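Local coordinates for taurine:2-oxoglutarate aminotransferase (Bifidobacterium kashiwanohense PV20-2, PDB 6JIX), which probably transfers the amino group of taurine to 2-oxoglutarate, using pyridoxal 5'-phosphate as cofactor, at residues A[205-219]-A[238-252]. Residues are numbered along the deposited sequence; the frame is centred on the assembly and turned at random.
With PLP (pyridoxal-5'-phosphate), chain G.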
ATOM      1  N   LEU A 205      30.903  -5.199   2.133  1.00 18.74           N
ATOM      2  CA  LEU A 205      30.584  -4.419   3.326  1.00 20.53           C
ATOM      3  C   LEU A 205      31.788  -3.597   3.768  1.00 22.63           C
ATOM      4  O   LEU A 205      31.668  -2.403   4.061  1.00 22.25           O
ATOM      5  CB  LEU A 205      30.114  -5.332   4.456  1.00 22.23           C
ATOM      6  CG  LEU A 205      28.722  -5.951   4.328  1.00 23.24           C
ATOM      7  CD1 LEU A 205      28.554  -7.064   5.354  1.00 17.02           C
ATOM      8  CD2 LEU A 205      27.648  -4.870   4.485  1.00 22.49           C
ATOM      9  N   GLN A 206      32.971  -4.215   3.798  1.00 25.74           N
ATOM     10  CA  GLN A 206      34.165  -3.477   4.206  1.00 24.22           C
ATOM     11  C   GLN A 206      34.440  -2.306   3.274  1.00 21.30           C
ATOM     12  O   GLN A 206      34.826  -1.227   3.731  1.00 26.61           O
ATOM     13  CB  GLN A 206      35.385  -4.399   4.232  1.00 24.13           C
ATOM     14  CG  GLN A 206      35.710  -4.959   5.598  1.00 31.32           C
ATOM     15  CD  GLN A 206      36.489  -6.250   5.517  1.00 29.61           C
ATOM     16  OE1 GLN A 206      37.622  -6.275   5.037  1.00 41.34           O
ATOM     17  NE2 GLN A 206      35.889  -7.332   5.986  1.00 28.88           N
ATOM     18  N   TYR A 207      34.236  -2.489   1.968  1.00 21.28           N
ATOM     19  CA  TYR A 207      34.514  -1.424   1.010  1.00 21.70           C
ATOM     20  C   TYR A 207      33.416  -0.360   0.956  1.00 23.52           C
ATOM     21  O   TYR A 207      33.626   0.694   0.350  1.00 22.07           O
ATOM     22  CB  TYR A 207      34.768  -2.026  -0.385  1.00 19.47           C
ATOM     23  CG  TYR A 207      36.248  -2.312  -0.641  1.00 25.18           C
ATOM     24  CD1 TYR A 207      37.090  -1.345  -1.207  1.00 23.77           C
ATOM     25  CD2 TYR A 207      36.811  -3.536  -0.285  1.00 22.97           C
ATOM     26  CE1 TYR A 207      38.442  -1.603  -1.407  1.00 26.23           C
ATOM     27  CE2 TYR A 207      38.154  -3.804  -0.484  1.00 24.30           C
ATOM     28  CZ  TYR A 207      38.969  -2.846  -1.043  1.00 27.85           C
ATOM     29  OH  TYR A 207      40.307  -3.144  -1.230  1.00 24.92           O
ATOM     30  N   GLU A 208      32.268  -0.588   1.599  1.00 23.12           N
ATOM     31  CA  GLU A 208      31.244   0.437   1.729  1.00 20.50           C
ATOM     32  C   GLU A 208      31.243   1.112   3.097  1.00 24.95           C
ATOM     33  O   GLU A 208      30.508   2.089   3.284  1.00 24.33           O
ATOM     34  CB  GLU A 208      29.864  -0.166   1.458  1.00 21.97           C
ATOM     35  CG  GLU A 208      29.633  -0.597   0.022  1.00 20.06           C
ATOM     36  CD  GLU A 208      29.512   0.578  -0.905  1.00 21.68           C
ATOM     37  OE1 GLU A 208      29.606   1.720  -0.391  1.00 22.37           O
ATOM     38  OE2 GLU A 208      29.311   0.367  -2.130  1.00 21.42           O
ATOM     39  N   GLY A 209      32.051   0.626   4.047  1.00 23.59           N
ATOM     40  CA  GLY A 209      32.051   1.123   5.406  1.00 23.14           C
ATOM     41  C   GLY A 209      30.950   0.492   6.241  1.00 28.86           C
ATOM     42  O   GLY A 209      29.788   0.936   6.217  1.00 25.11           O
ATOM     43  N   PRO A 210      31.285  -0.573   6.987  1.00 26.88           N
ATOM     44  CA  PRO A 210      30.233  -1.306   7.720  1.00 25.38           C
ATOM     45  C   PRO A 210      29.477  -0.441   8.714  1.00 25.87           C
ATOM     46  O   PRO A 210      28.301  -0.706   8.985  1.00 34.32           O
ATOM     47  CB  PRO A 210      31.011  -2.437   8.409  1.00 23.83           C
ATOM     48  CG  PRO A 210      32.240  -2.631   7.548  1.00 20.96           C
ATOM     49  CD  PRO A 210      32.588  -1.254   7.051  1.00 25.06           C
ATOM     50  N   ASP A 211      30.113   0.598   9.251  1.00 33.67           N
ATOM     51  CA  ASP A 211      29.466   1.563  10.139  1.00 31.42           C
ATOM     52  C   ASP A 211      28.402   2.395   9.443  1.00 25.24           C
ATOM     53  O   ASP A 211      27.669   3.113  10.128  1.00 25.13           O
ATOM     54  CB  ASP A 211      30.509   2.507  10.756  1.00 31.15           C
ATOM     55  CG  ASP A 211      31.168   1.911  11.988  1.00 40.90           C
ATOM     56  OD1 ASP A 211      30.832   0.747  12.330  1.00 39.22           O
ATOM     57  OD2 ASP A 211      32.008   2.595  12.616  1.00 42.98           O
ATOM     58  N   SER A 212      28.328   2.358   8.112  1.00 23.54           N
ATOM     59  CA  SER A 212      27.325   3.118   7.378  1.00 25.85           C
ATOM     60  C   SER A 212      26.183   2.258   6.846  1.00 25.15           C
ATOM     61  O   SER A 212      25.306   2.789   6.148  1.00 25.36           O
ATOM     62  CB  SER A 212      27.980   3.864   6.214  1.00 23.97           C
ATOM     63  OG  SER A 212      28.269   2.968   5.154  1.00 27.34           O
ATOM     64  N   VAL A 213      26.169   0.963   7.152  1.00 21.13           N
ATOM     65  CA  VAL A 213      25.153   0.048   6.646  1.00 25.01           C
ATOM     66  C   VAL A 213      24.138  -0.176   7.748  1.00 24.04           C
ATOM     67  O   VAL A 213      24.456  -0.795   8.768  1.00 22.40           O
ATOM     68  CB  VAL A 213      25.742  -1.291   6.195  1.00 25.22           C
ATOM     69  CG1 VAL A 213      24.593  -2.205   5.753  1.00 19.58           C
ATOM     70  CG2 VAL A 213      26.746  -1.092   5.082  1.00 20.00           C
ATOM     71  N   ALA A 214      22.913   0.330   7.539  1.00 23.59           N
ATOM     72  CA  ALA A 214      21.867   0.186   8.545  1.00 22.60           C
ATOM     73  C   ALA A 214      21.291  -1.220   8.557  1.00 21.48           C
ATOM     74  O   ALA A 214      20.991  -1.764   9.627  1.00 23.48           O
ATOM     75  CB  ALA A 214      20.749   1.192   8.294  1.00 20.66           C
ATOM     76  N   ALA A 215      21.172  -1.839   7.386  1.00 20.29           N
ATOM     77  CA  ALA A 215      20.469  -3.107   7.295  1.00 20.96           C
ATOM     78  C   ALA A 215      20.883  -3.858   6.033  1.00 23.72           C
ATOM     79  O   ALA A 215      21.167  -3.262   4.988  1.00 25.09           O
ATOM     80  CB  ALA A 215      18.948  -2.888   7.295  1.00 19.13           C
ATOM     81  N   ILE A 216      20.899  -5.177   6.150  1.00 20.18           N
ATOM     82  CA  ILE A 216      20.912  -6.059   5.004  1.00 18.29           C
ATOM     83  C   ILE A 216      19.502  -6.609   4.868  1.00 24.80           C
ATOM     84  O   ILE A 216      18.954  -7.183   5.820  1.00 23.25           O
ATOM     85  CB  ILE A 216      21.933  -7.189   5.179  1.00 22.49           C
ATOM     86  CG1 ILE A 216      23.354  -6.641   5.090  1.00 23.29           C
ATOM     87  CG2 ILE A 216      21.708  -8.282   4.132  1.00 23.92           C
ATOM     88  CD1 ILE A 216      24.393  -7.729   5.200  1.00 18.54           C
ATOM     89  N   LEU A 217      18.904  -6.424   3.695  1.00 22.55           N
ATOM     90  CA  LEU A 217      17.537  -6.853   3.449  1.00 21.36           C
ATOM     91  C   LEU A 217      17.537  -7.989   2.430  1.00 23.72           C
ATOM     92  O   LEU A 217      18.014  -7.818   1.302  1.00 25.28           O
ATOM     93  CB  LEU A 217      16.698  -5.671   2.957  1.00 19.09           C
ATOM     94  CG  LEU A 217      15.383  -5.942   2.228  1.00 21.35           C
ATOM     95  CD1 LEU A 217      14.352  -6.594   3.155  1.00 18.68           C
ATOM     96  CD2 LEU A 217      14.858  -4.639   1.676  1.00 21.26           C
ATOM     97  N   MET A 218      17.017  -9.151   2.825  1.00 24.27           N
ATOM     98  CA  MET A 218      16.971 -10.286   1.907  1.00 30.11           C
ATOM     99  C   MET A 218      15.705 -11.093   2.116  1.00 21.82           C
ATOM    100  O   MET A 218      15.224 -11.229   3.241  1.00 26.41           O
ATOM    101  CB  MET A 218      18.227 -11.184   1.957  1.00 29.07           C
ATOM    102  CG  MET A 218      18.944 -11.310   3.239  1.00 28.12           C
ATOM    103  SD  MET A 218      20.688 -11.740   2.927  1.00 40.60           S
ATOM    104  CE  MET A 218      20.613 -13.172   1.856  1.00 39.41           C
ATOM    105  N   GLU A 219      15.125 -11.542   1.001  1.00 23.20           N
ATOM    106  CA  GLU A 219      14.113 -12.593   1.047  1.00 26.12           C
ATOM    107  C   GLU A 219      14.667 -13.821   1.748  1.00 28.19           C
ATOM    108  O   GLU A 219      15.744 -14.327   1.391  1.00 29.51           O
ATOM    109  CB  GLU A 219      13.680 -12.991  -0.364  1.00 24.62           C
ATOM    110  CG  GLU A 219      12.809 -12.017  -1.109  1.00 26.23           C
ATOM    111  CD  GLU A 219      12.546 -12.465  -2.551  1.00 26.69           C
ATOM    112  OE1 GLU A 219      11.499 -13.114  -2.783  1.00 25.82           O
ATOM    113  OE2 GLU A 219      13.373 -12.166  -3.444  1.00 25.89           O
ATOM    114  N   VAL A 238      25.319 -14.627   6.950  1.00 25.05           N
ATOM    115  CA  VAL A 238      24.820 -13.265   6.826  1.00 22.58           C
ATOM    116  C   VAL A 238      24.433 -12.718   8.194  1.00 24.61           C
ATOM    117  O   VAL A 238      24.813 -11.601   8.563  1.00 27.92           O
ATOM    118  CB  VAL A 238      23.648 -13.209   5.839  1.00 25.65           C
ATOM    119  CG1 VAL A 238      23.085 -11.767   5.783  1.00 24.40           C
ATOM    120  CG2 VAL A 238      24.101 -13.687   4.471  1.00 19.38           C
ATOM    121  N   ARG A 239      23.679 -13.500   8.971  1.00 26.32           N
ATOM    122  CA  ARG A 239      23.326 -13.087  10.332  1.00 25.54           C
ATOM    123  C   ARG A 239      24.576 -12.806  11.159  1.00 26.37           C
ATOM    124  O   ARG A 239      24.590 -11.896  12.001  1.00 26.56           O
ATOM    125  CB  ARG A 239      22.465 -14.159  11.006  1.00 23.55           C
ATOM    126  CG  ARG A 239      22.133 -13.871  12.454  1.00 24.64           C
ATOM    127  CD  ARG A 239      21.130 -12.747  12.567  1.00 27.05           C
ATOM    128  NE  ARG A 239      21.759 -11.443  12.791  1.00 25.24           N
ATOM    129  CZ  ARG A 239      21.079 -10.343  13.095  1.00 24.12           C
ATOM    130  NH1 ARG A 239      19.753 -10.397  13.205  1.00 21.49           N
ATOM    131  NH2 ARG A 239      21.716  -9.190  13.290  1.00 28.03           N
ATOM    132  N   ALA A 240      25.633 -13.585  10.941  1.00 28.92           N
ATOM    133  CA  ALA A 240      26.874 -13.369  11.676  1.00 28.31           C
ATOM    134  C   ALA A 240      27.521 -12.043  11.286  1.00 25.84           C
ATOM    135  O   ALA A 240      27.973 -11.284  12.155  1.00 27.07           O
ATOM    136  CB  ALA A 240      27.830 -14.539  11.431  1.00 23.64           C
ATOM    137  N   LEU A 241      27.584 -11.748   9.980  1.00 23.53           N
ATOM    138  CA  LEU A 241      28.162 -10.473   9.555  1.00 27.62           C
ATOM    139  C   LEU A 241      27.380  -9.300  10.132  1.00 26.37           C
ATOM    140  O   LEU A 241      27.976  -8.313  10.578  1.00 25.90           O
ATOM    141  CB  LEU A 241      28.227 -10.372   8.031  1.00 21.19           C
ATOM    142  CG  LEU A 241      29.006 -11.417   7.247  1.00 23.68           C
ATOM    143  CD1 LEU A 241      28.725 -11.235   5.762  1.00 22.10           C
ATOM    144  CD2 LEU A 241      30.509 -11.331   7.566  1.00 23.61           C
ATOM    145  N   CYS A 242      26.044  -9.378  10.116  1.00 23.75           N
ATOM    146  CA  CYS A 242      25.249  -8.309  10.712  1.00 24.46           C
ATOM    147  C   CYS A 242      25.610  -8.131  12.177  1.00 25.35           C
ATOM    148  O   CYS A 242      25.823  -7.007  12.645  1.00 25.19           O
ATOM    149  CB  CYS A 242      23.756  -8.605  10.572  1.00 24.61           C
ATOM    150  SG  CYS A 242      23.149  -8.655   8.877  1.00 24.47           S
ATOM    151  N   ASP A 243      25.698  -9.243  12.909  1.00 24.37           N
ATOM    152  CA  ASP A 243      26.064  -9.190  14.318  1.00 22.57           C
ATOM    153  C   ASP A 243      27.438  -8.557  14.496  1.00 26.23           C
ATOM    154  O   ASP A 243      27.635  -7.690  15.357  1.00 24.65           O
ATOM    155  CB  ASP A 243      26.044 -10.601  14.903  1.00 24.84           C
ATOM    156  CG  ASP A 243      24.639 -11.170  15.053  1.00 28.70           C
ATOM    157  OD1 ASP A 243      23.634 -10.433  14.918  1.00 26.88           O
ATOM    158  OD2 ASP A 243      24.544 -12.383  15.323  1.00 34.16           O
ATOM    159  N   LYS A 244      28.409  -8.992  13.689  1.00 29.35           N
ATOM    160  CA  LYS A 244      29.761  -8.445  13.769  1.00 25.56           C
ATOM    161  C   LYS A 244      29.762  -6.931  13.593  1.00 25.37           C
ATOM    162  O   LYS A 244      30.477  -6.220  14.303  1.00 30.48           O
ATOM    163  CB  LYS A 244      30.644  -9.108  12.713  1.00 20.87           C
ATOM    164  CG  LYS A 244      32.108  -8.765  12.804  1.00 25.32           C
ATOM    165  CD  LYS A 244      32.911  -9.556  11.771  1.00 25.57           C
ATOM    166  CE  LYS A 244      34.288  -8.949  11.539  1.00 27.11           C
ATOM    167  NZ  LYS A 244      35.306  -9.998  11.222  1.00 37.62           N
ATOM    168  N   TYR A 245      28.955  -6.420  12.664  1.00 26.39           N
ATOM    169  CA  TYR A 245      29.051  -5.038  12.211  1.00 23.84           C
ATOM    170  C   TYR A 245      27.979  -4.114  12.775  1.00 21.27           C
ATOM    171  O   TYR A 245      28.047  -2.906  12.541  1.00 22.58           O
ATOM    172  CB  TYR A 245      29.014  -5.013  10.681  1.00 23.20           C
ATOM    173  CG  TYR A 245      30.282  -5.588  10.092  1.00 27.39           C
ATOM    174  CD1 TYR A 245      31.524  -5.082  10.450  1.00 24.65           C
ATOM    175  CD2 TYR A 245      30.246  -6.642   9.196  1.00 26.97           C
ATOM    176  CE1 TYR A 245      32.683  -5.594   9.922  1.00 22.82           C
ATOM    177  CE2 TYR A 245      31.411  -7.163   8.659  1.00 24.50           C
ATOM    178  CZ  TYR A 245      32.631  -6.638   9.035  1.00 27.39           C
ATOM    179  OH  TYR A 245      33.810  -7.153   8.520  1.00 29.38           O
ATOM    180  N   GLY A 246      27.022  -4.633  13.538  1.00 21.75           N
ATOM    181  CA  GLY A 246      25.945  -3.813  14.042  1.00 20.64           C
ATOM    182  C   GLY A 246      24.882  -3.481  13.020  1.00 26.21           C
ATOM    183  O   GLY A 246      24.187  -2.474  13.170  1.00 27.58           O
ATOM    184  N   ILE A 247      24.771  -4.274  11.963  1.00 25.18           N
ATOM    185  CA  ILE A 247      23.795  -4.101  10.897  1.00 20.05           C
ATOM    186  C   ILE A 247      22.555  -4.911  11.246  1.00 25.73           C
ATOM    187  O   ILE A 247      22.661  -6.087  11.628  1.00 25.88           O
ATOM    188  CB  ILE A 247      24.393  -4.577   9.562  1.00 19.98           C
ATOM    189  CG1 ILE A 247      25.572  -3.705   9.127  1.00 25.00           C
ATOM    190  CG2 ILE A 247      23.323  -4.728   8.501  1.00 19.89           C
ATOM    191  CD1 ILE A 247      26.556  -4.451   8.210  1.00 19.24           C
ATOM    192  N   LEU A 248      21.373  -4.314  11.080  1.00 21.97           N
ATOM    193  CA  LEU A 248      20.145  -5.072  11.275  1.00 23.99           C
ATOM    194  C   LEU A 248      19.920  -6.001  10.091  1.00 25.68           C
ATOM    195  O   LEU A 248      20.185  -5.645   8.938  1.00 25.54           O
ATOM    196  CB  LEU A 248      18.939  -4.142  11.440  1.00 23.23           C
ATOM    197  CG  LEU A 248      19.036  -3.093  12.550  1.00 24.90           C
ATOM    198  CD1 LEU A 248      17.870  -2.144  12.491  1.00 23.00           C
ATOM    199  CD2 LEU A 248      19.090  -3.772  13.884  1.00 23.09           C
ATOM    200  N   MET A 249      19.433  -7.199  10.377  1.00 22.11           N
ATOM    201  CA  MET A 249      19.045  -8.138   9.337  1.00 22.60           C
ATOM    202  C   MET A 249      17.536  -8.093   9.193  1.00 24.01           C
ATOM    203  O   MET A 249      16.810  -8.204  10.188  1.00 24.64           O
ATOM    204  CB  MET A 249      19.493  -9.553   9.667  1.00 19.74           C
ATOM    205  CG  MET A 249      19.236 -10.541   8.579  1.00 18.12           C
ATOM    206  SD  MET A 249      19.795 -12.180   9.104  1.00 31.66           S
ATOM    207  CE  MET A 249      19.857 -13.033   7.528  1.00 28.06           C
ATOM    208  N   ILE A 250      17.071  -7.847   7.976  1.00 24.56           N
ATOM    209  CA  ILE A 250      15.649  -7.808   7.677  1.00 22.46           C
ATOM    210  C   ILE A 250      15.360  -8.918   6.692  1.00 23.07           C
ATOM    211  O   ILE A 250      15.815  -8.860   5.543  1.00 24.71           O
ATOM    212  CB  ILE A 250      15.216  -6.452   7.095  1.00 22.47           C
ATOM    213  CG1 ILE A 250      15.762  -5.290   7.938  1.00 20.79           C
ATOM    214  CG2 ILE A 250      13.707  -6.404   6.944  1.00 18.26           C
ATOM    215  CD1 ILE A 250      15.490  -3.929   7.339  1.00 15.82           C
ATOM    216  N   CYS A 251      14.562  -9.893   7.109  1.00 20.72           N
ATOM    217  CA  CYS A 251      14.120 -10.934   6.195  1.00 23.47           C
ATOM    218  C   CYS A 251      12.758 -10.561   5.629  1.00 25.22           C
ATOM    219  O   CYS A 251      11.871 -10.107   6.359  1.00 24.73           O
ATOM    220  CB  CYS A 251      14.032 -12.294   6.887  1.00 26.46           C
ATOM    221  SG  CYS A 251      15.600 -12.970   7.372  1.00 27.01           S
ATOM    222  N   ASP A 252      12.606 -10.742   4.320  1.00 24.89           N
ATOM    223  CA  ASP A 252      11.345 -10.500   3.631  1.00 23.65           C
ATOM    224  C   ASP A 252      10.572 -11.821   3.572  1.00 24.74           C
ATOM    225  O   ASP A 252      10.951 -12.743   2.843  1.00 24.06           O
ATOM    226  CB  ASP A 252      11.626  -9.914   2.245  1.00 23.42           C
ATOM    227  CG  ASP A 252      10.363  -9.578   1.468  1.00 26.44           C
ATOM    228  OD1 ASP A 252       9.316 -10.211   1.727  1.00 25.20           O
ATOM    229  OD2 ASP A 252      10.425  -8.692   0.581  1.00 24.20           O
TER
HETATM  230  N1  PLP G 503       8.484  -9.074  -1.301  1.00 29.01           N
HETATM  231  C2  PLP G 503       8.376 -10.249  -1.927  1.00 28.05           C
HETATM  232  C2A PLP G 503       9.270 -11.416  -1.546  1.00 27.30           C
HETATM  233  C3  PLP G 503       7.424 -10.427  -2.962  1.00 24.86           C
HETATM  234  O3  PLP G 503       7.292 -11.629  -3.631  1.00 29.07           O
HETATM  235  C4  PLP G 503       6.596  -9.387  -3.321  1.00 29.01           C
HETATM  236  C4A PLP G 503       5.560  -9.619  -4.459  1.00 32.02           C
HETATM  237  O4A PLP G 503       5.772 -10.462  -5.332  1.00 31.04           O
HETATM  238  C5  PLP G 503       6.746  -8.150  -2.621  1.00 27.70           C
HETATM  239  C6  PLP G 503       7.701  -8.023  -1.603  1.00 23.38           C
HETATM  240  C5A PLP G 503       5.819  -6.936  -2.994  1.00 29.15           C
HETATM  241  O4P PLP G 503       4.599  -7.188  -2.372  1.00 28.14           O
HETATM  242  P   PLP G 503       3.275  -6.354  -2.818  1.00 27.70           P
HETATM  243  O1P PLP G 503       2.167  -6.626  -1.896  1.00 25.99           O
HETATM  244  O2P PLP G 503       3.481  -4.898  -2.682  1.00 29.83           O
HETATM  245  O3P PLP G 503       2.908  -6.740  -4.414  1.00 25.02           O
HETATM  246  O   HOH W   1      30.930  -2.173  11.974  1.00 31.05           O
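Ile250 N donates to Ile216 O at 2.9 Å. Ile216 N in turn donates to Leu248 O. Met218 N donates to Ile250 O, and Asp252 N to Met218 O at 2.9 Å. Leu248 N to Ala214 O completes this parallel ladder. It joins strands 213-219 and 248-252 of a beta-alpha-beta unit, in the seven-stranded sheet of a class-III aminotransferase. Helix 234-245 makes the crossover.

The paired C-terminal ends, Glu219 and Asp252, reach the cofactor. Asp252 OD2 lies 2.7 Å from PLP N1, consistent with the pairing that would stabilise a protonated pyridine nitrogen in this enzyme class. Asn120 ND2 and His144 ND1 hydrogen-bond to OD2, while Val254 N holds OD1. Glu219 OE1 sits by the cofactor methyl C2A and accepts from Gly223 N.

On one face of the pair, Ala215 CB meets Ile250 CD1 at 3.6 Å. The other face packs on the crossover helix. Here Ile216 CG1 lies anti to the carbonyl carbon (chi1 -70°), which carries CD1 to Cys242 SG, while CG2 faces Val238 CG1. Met218 SD meets Val238 CG1 at 3.7 Å.

At the far end, Pro210 lies over one face of the Tyr245 ring, its CG 4.1 Å from the centroid in a CH-pi contact. Lys244 CG covers the opposite face. Tyr245 OH is hydrogen-bonded to Asp202 OD1. A serine in place of Tyr245 would probably leave Pro210 without its ring partner and Asp202 without this hydroxyl. Nearby, Leu205 CD2 and Ile247 CD1 meet tip to tip at 3.9 Å.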